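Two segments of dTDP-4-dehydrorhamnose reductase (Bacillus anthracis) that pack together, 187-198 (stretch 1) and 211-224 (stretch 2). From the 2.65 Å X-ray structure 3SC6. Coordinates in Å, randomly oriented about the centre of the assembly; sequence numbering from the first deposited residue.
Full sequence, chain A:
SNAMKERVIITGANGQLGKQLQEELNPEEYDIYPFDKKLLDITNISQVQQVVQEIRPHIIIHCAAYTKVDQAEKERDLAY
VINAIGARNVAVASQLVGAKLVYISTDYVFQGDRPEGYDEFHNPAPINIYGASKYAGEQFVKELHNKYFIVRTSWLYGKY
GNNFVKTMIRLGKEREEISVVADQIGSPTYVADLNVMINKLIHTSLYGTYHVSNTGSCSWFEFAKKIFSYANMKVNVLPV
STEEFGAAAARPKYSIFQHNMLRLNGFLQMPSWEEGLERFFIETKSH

Stretch 1 (187-198) SPTYVADLNVMI
Stretch 2, residues 211-224: HVSNTGSCSWFEFA

Two short segments meet here, each a loop or strand that runs into a helix, and together they bury 582 Å². In stretch 1 an extended run from Ser 187 to Tyr 190 (phi/psi -137/101, -56/130, -121/118 and -86/119) turns at Tyr 190, the N-cap position, into a helix that starts at Val 191 and continues past Ile 198. Stretch 2 stays largely extended from His 211, with Gly 216 at 85/155, until Ser 219 caps a second helix beginning at Trp 220. The register runs antiparallel: CA of Ser 187 lies 5.1 Å from CA of Ser 217, CA of Thr 189 lies 5.1 Å from CA of Asn 214, and CA of Leu 194 lies 6.6 Å from CA of Val 212.

Despite this close approach, the two hydrogen bonds across the contact each pair a backbone NH with a side-chain oxygen. Asn 214 takes part in both. Asn 214 N donates weakly to Thr 189 OG1 (3.3 Å, 151°), an oxygen that the m rotamer of Thr 189 (-61°) brings to the other stretch and that is also hydrogen-bonded elsewhere in the structure. In return, Asn 214 OD1 accepts from Tyr 190 N at 3.3 Å and a straight 164°, so the side chain of one segment satisfies the NH at the cap of the other's helix. Asn 214 (chi1 -65°, chi2 168°) starts sideways at CB, but its end comes nearer. The other end of the amide, Asn 214 ND2, lies 3.5 Å from Asp 193 OD2, a close polar approach without a hydrogen bond; Asp 193 OD1 is satisfied elsewhere. Pro 188 O sits 3.2 Å from Asn 214 OD1, but both are acceptors, so this proximity contributes no bond.

Further polar needs are met locally. Ser 213 (m) turns OG back onto its own stretch, in a weak bond to Val 212 O at 2.8 Å. Ser 219 (p) accepts from Glu 222 N at OG (3.1 Å, 162°), the capping bond of the second helix, while its O receives Phe 223 N at 2.7 Å. In stretch 1, Tyr 190 O receives Leu 194 N at 3.3 Å and, weakly, Asp 193 N at 2.7 Å, opening the first helix.

Apolar packing flanks this polar centre. Pro 188, C-gamma exo, points toward stretch 2 and lays CG over one face of the Phe 223 ring (chi1 -180°, chi2 72°), 3.2 Å from Phe 223 CD1, while its CD rests 3.7 Å from Cys 218 CB. On the helix side, Val 212 (t) points toward stretch 1: its CG1 is 3.2 Å from CD1 of Leu 194 (t, p), and its CG2 is 3.8 Å from CG of Met 197 (t, p, p). Ser 187 CB (chi1 60°) approaches Gly 216 O at 3.3 Å. At Gly 216 a CB would jam against the preceding carbonyl O, so the backbone itself calls for glycine.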

# COMPACT_ATOMS: atom_id res chain seq x y z
N SER A 187 -6.62 -1.92 9.85
CA SER A 187 -5.46 -2.69 10.27
C SER A 187 -4.15 -2.04 9.80
O SER A 187 -3.77 -2.17 8.63
CB SER A 187 -5.56 -4.12 9.73
OG SER A 187 -5.62 -4.11 8.32
N PRO A 188 -3.47 -1.34 10.71
CA PRO A 188 -2.21 -0.68 10.40
C PRO A 188 -1.19 -1.65 9.84
O PRO A 188 -0.95 -2.70 10.43
CB PRO A 188 -1.74 -0.16 11.76
CG PRO A 188 -2.97 -0.05 12.58
CD PRO A 188 -3.91 -1.09 12.09
N THR A 189 -0.58 -1.30 8.71
CA THR A 189 0.41 -2.15 8.08
C THR A 189 1.75 -1.46 7.93
O THR A 189 1.86 -0.45 7.24
CB THR A 189 -0.06 -2.60 6.69
OG1 THR A 189 -1.28 -3.35 6.82
CG2 THR A 189 0.99 -3.46 6.03
N TYR A 190 2.77 -2.01 8.58
CA TYR A 190 4.12 -1.45 8.51
C TYR A 190 4.90 -1.95 7.30
O TYR A 190 5.14 -3.14 7.14
CB TYR A 190 4.87 -1.67 9.83
CG TYR A 190 6.33 -1.28 9.79
CD1 TYR A 190 6.74 -0.10 9.20
CD2 TYR A 190 7.28 -2.03 10.47
CE1 TYR A 190 8.07 0.27 9.19
CE2 TYR A 190 8.61 -1.67 10.48
CZ TYR A 190 9.00 -0.51 9.83
OH TYR A 190 10.32 -0.14 9.84
N VAL A 191 5.28 -0.99 6.45
CA VAL A 191 6.03 -1.26 5.22
C VAL A 191 7.05 -2.39 5.33
O VAL A 191 7.13 -3.23 4.44
CB VAL A 191 6.75 0.02 4.73
CG1 VAL A 191 7.61 -0.28 3.52
CG2 VAL A 191 5.73 1.12 4.41
N ALA A 192 7.84 -2.41 6.39
CA ALA A 192 8.84 -3.46 6.56
C ALA A 192 8.22 -4.85 6.47
O ALA A 192 8.79 -5.74 5.83
CB ALA A 192 9.60 -3.30 7.85
N ASP A 193 7.07 -5.05 7.12
CA ASP A 193 6.39 -6.35 7.08
C ASP A 193 5.83 -6.63 5.68
O ASP A 193 5.82 -7.78 5.23
CB ASP A 193 5.26 -6.44 8.13
CG ASP A 193 5.77 -6.37 9.56
OD1 ASP A 193 7.00 -6.34 9.77
OD2 ASP A 193 4.93 -6.36 10.49
N LEU A 194 5.37 -5.59 5.00
CA LEU A 194 4.83 -5.73 3.66
C LEU A 194 5.95 -6.14 2.71
O LEU A 194 5.82 -7.09 1.94
CB LEU A 194 4.19 -4.42 3.19
CG LEU A 194 3.61 -4.46 1.77
CD1 LEU A 194 2.57 -5.57 1.66
CD2 LEU A 194 3.01 -3.12 1.39
N ASN A 195 7.07 -5.41 2.78
CA ASN A 195 8.21 -5.69 1.92
C ASN A 195 8.71 -7.12 2.10
O ASN A 195 9.14 -7.75 1.13
CB ASN A 195 9.34 -4.68 2.15
CG ASN A 195 8.95 -3.27 1.76
OD1 ASN A 195 7.96 -3.05 1.06
ND2 ASN A 195 9.76 -2.29 2.18
N VAL A 196 8.65 -7.62 3.33
CA VAL A 196 9.09 -8.98 3.59
C VAL A 196 8.23 -9.94 2.79
O VAL A 196 8.74 -10.91 2.23
CB VAL A 196 9.01 -9.35 5.09
CG1 VAL A 196 9.32 -10.82 5.29
CG2 VAL A 196 9.94 -8.48 5.91
N MET A 197 6.93 -9.66 2.72
CA MET A 197 6.01 -10.52 1.99
C MET A 197 6.19 -10.35 0.48
O MET A 197 6.16 -11.32 -0.27
CB MET A 197 4.57 -10.23 2.40
CG MET A 197 3.56 -11.21 1.82
SD MET A 197 3.93 -12.91 2.36
CE MET A 197 3.82 -12.74 4.14
N ILE A 198 6.36 -9.11 0.02
CA ILE A 198 6.55 -8.84 -1.40
C ILE A 198 7.77 -9.63 -1.88
O ILE A 198 7.74 -10.30 -2.91
CB ILE A 198 6.80 -7.34 -1.69
CG1 ILE A 198 5.57 -6.52 -1.30
CG2 ILE A 198 7.10 -7.12 -3.15
CD1 ILE A 198 5.73 -5.03 -1.53
N HIS A 211 -4.03 -10.32 -0.30
CA HIS A 211 -4.26 -9.27 0.68
C HIS A 211 -3.13 -9.37 1.70
O HIS A 211 -3.02 -10.36 2.42
CB HIS A 211 -5.60 -9.36 1.41
CG HIS A 211 -6.79 -9.21 0.53
ND1 HIS A 211 -8.04 -9.67 0.87
CD2 HIS A 211 -6.90 -8.74 -0.73
CE1 HIS A 211 -8.89 -9.41 -0.11
NE2 HIS A 211 -8.22 -8.86 -1.10
N VAL A 212 -2.29 -8.34 1.76
CA VAL A 212 -1.17 -8.31 2.69
C VAL A 212 -1.31 -7.13 3.64
O VAL A 212 -1.25 -5.97 3.22
CB VAL A 212 0.17 -8.21 1.96
CG1 VAL A 212 1.31 -8.18 2.96
CG2 VAL A 212 0.33 -9.38 1.00
N SER A 213 -1.51 -7.44 4.91
CA SER A 213 -1.66 -6.44 5.95
C SER A 213 -1.33 -7.10 7.26
O SER A 213 -1.27 -8.32 7.33
CB SER A 213 -3.11 -5.96 6.03
OG SER A 213 -3.53 -5.39 4.80
N ASN A 214 -1.12 -6.31 8.30
CA ASN A 214 -0.82 -6.88 9.60
C ASN A 214 -2.11 -7.45 10.16
O ASN A 214 -3.20 -6.96 9.86
CB ASN A 214 -0.19 -5.85 10.53
CG ASN A 214 1.17 -5.37 10.06
OD1 ASN A 214 1.71 -4.39 10.57
ND2 ASN A 214 1.73 -6.05 9.07
N THR A 215 -1.97 -8.49 10.97
CA THR A 215 -3.10 -9.17 11.60
C THR A 215 -3.85 -8.30 12.61
O THR A 215 -3.29 -7.36 13.17
CB THR A 215 -2.62 -10.43 12.34
OG1 THR A 215 -1.97 -11.30 11.41
CG2 THR A 215 -3.77 -11.16 13.01
N GLY A 216 -5.12 -8.62 12.81
CA GLY A 216 -5.97 -7.91 13.76
C GLY A 216 -6.65 -6.65 13.25
O GLY A 216 -6.18 -6.01 12.31
N SER A 217 -7.77 -6.32 13.88
CA SER A 217 -8.55 -5.14 13.54
C SER A 217 -8.04 -4.06 14.48
O SER A 217 -7.36 -4.36 15.46
CB SER A 217 -10.04 -5.38 13.74
OG SER A 217 -10.33 -5.68 15.09
N CYS A 218 -8.41 -2.81 14.21
CA CYS A 218 -7.95 -1.71 15.05
C CYS A 218 -8.79 -0.46 14.76
O CYS A 218 -9.87 -0.56 14.18
CB CYS A 218 -6.47 -1.47 14.73
SG CYS A 218 -5.63 -0.22 15.65
N SER A 219 -8.31 0.70 15.18
CA SER A 219 -9.01 1.97 14.95
C SER A 219 -8.00 3.07 15.21
O SER A 219 -7.14 2.91 16.07
CB SER A 219 -10.21 2.13 15.89
OG SER A 219 -9.79 2.16 17.25
N TRP A 220 -8.10 4.19 14.50
CA TRP A 220 -7.15 5.28 14.69
C TRP A 220 -7.04 5.64 16.16
O TRP A 220 -5.95 5.95 16.65
CB TRP A 220 -7.52 6.52 13.88
CG TRP A 220 -7.60 6.27 12.41
CD1 TRP A 220 -8.73 6.17 11.66
CD2 TRP A 220 -6.51 5.97 11.54
NE1 TRP A 220 -8.41 5.90 10.35
CE2 TRP A 220 -7.05 5.76 10.25
CE3 TRP A 220 -5.12 5.88 11.71
CZ2 TRP A 220 -6.25 5.46 9.15
CZ3 TRP A 220 -4.33 5.59 10.61
CH2 TRP A 220 -4.90 5.38 9.35
N PHE A 221 -8.17 5.57 16.85
CA PHE A 221 -8.24 5.88 18.28
C PHE A 221 -7.41 4.88 19.11
O PHE A 221 -6.50 5.29 19.83
CB PHE A 221 -9.71 5.89 18.70
CG PHE A 221 -9.93 6.16 20.16
CD1 PHE A 221 -9.94 7.45 20.65
CD2 PHE A 221 -10.18 5.11 21.03
CE1 PHE A 221 -10.16 7.70 21.99
CE2 PHE A 221 -10.41 5.35 22.37
CZ PHE A 221 -10.40 6.65 22.85
N GLU A 222 -7.73 3.59 19.01
CA GLU A 222 -6.99 2.56 19.76
C GLU A 222 -5.54 2.52 19.31
O GLU A 222 -4.63 2.26 20.10
CB GLU A 222 -7.61 1.18 19.55
CG GLU A 222 -9.03 1.04 20.05
CD GLU A 222 -9.61 -0.34 19.78
OE1 GLU A 222 -8.94 -1.16 19.11
OE2 GLU A 222 -10.75 -0.60 20.22
N PHE A 223 -5.34 2.77 18.02
CA PHE A 223 -4.01 2.77 17.44
C PHE A 223 -3.25 3.95 18.03
O PHE A 223 -2.11 3.81 18.46
CB PHE A 223 -4.12 2.84 15.91
CG PHE A 223 -2.81 2.85 15.18
CD1 PHE A 223 -2.04 1.70 15.12
CD2 PHE A 223 -2.41 3.95 14.45
CE1 PHE A 223 -0.85 1.68 14.43
CE2 PHE A 223 -1.22 3.93 13.75
CZ PHE A 223 -0.45 2.80 13.74
N ALA A 224 -3.92 5.10 18.11
CA ALA A 224 -3.31 6.30 18.67
C ALA A 224 -2.84 6.02 20.09
O ALA A 224 -1.68 6.27 20.42
CB ALA A 224 -4.30 7.45 18.65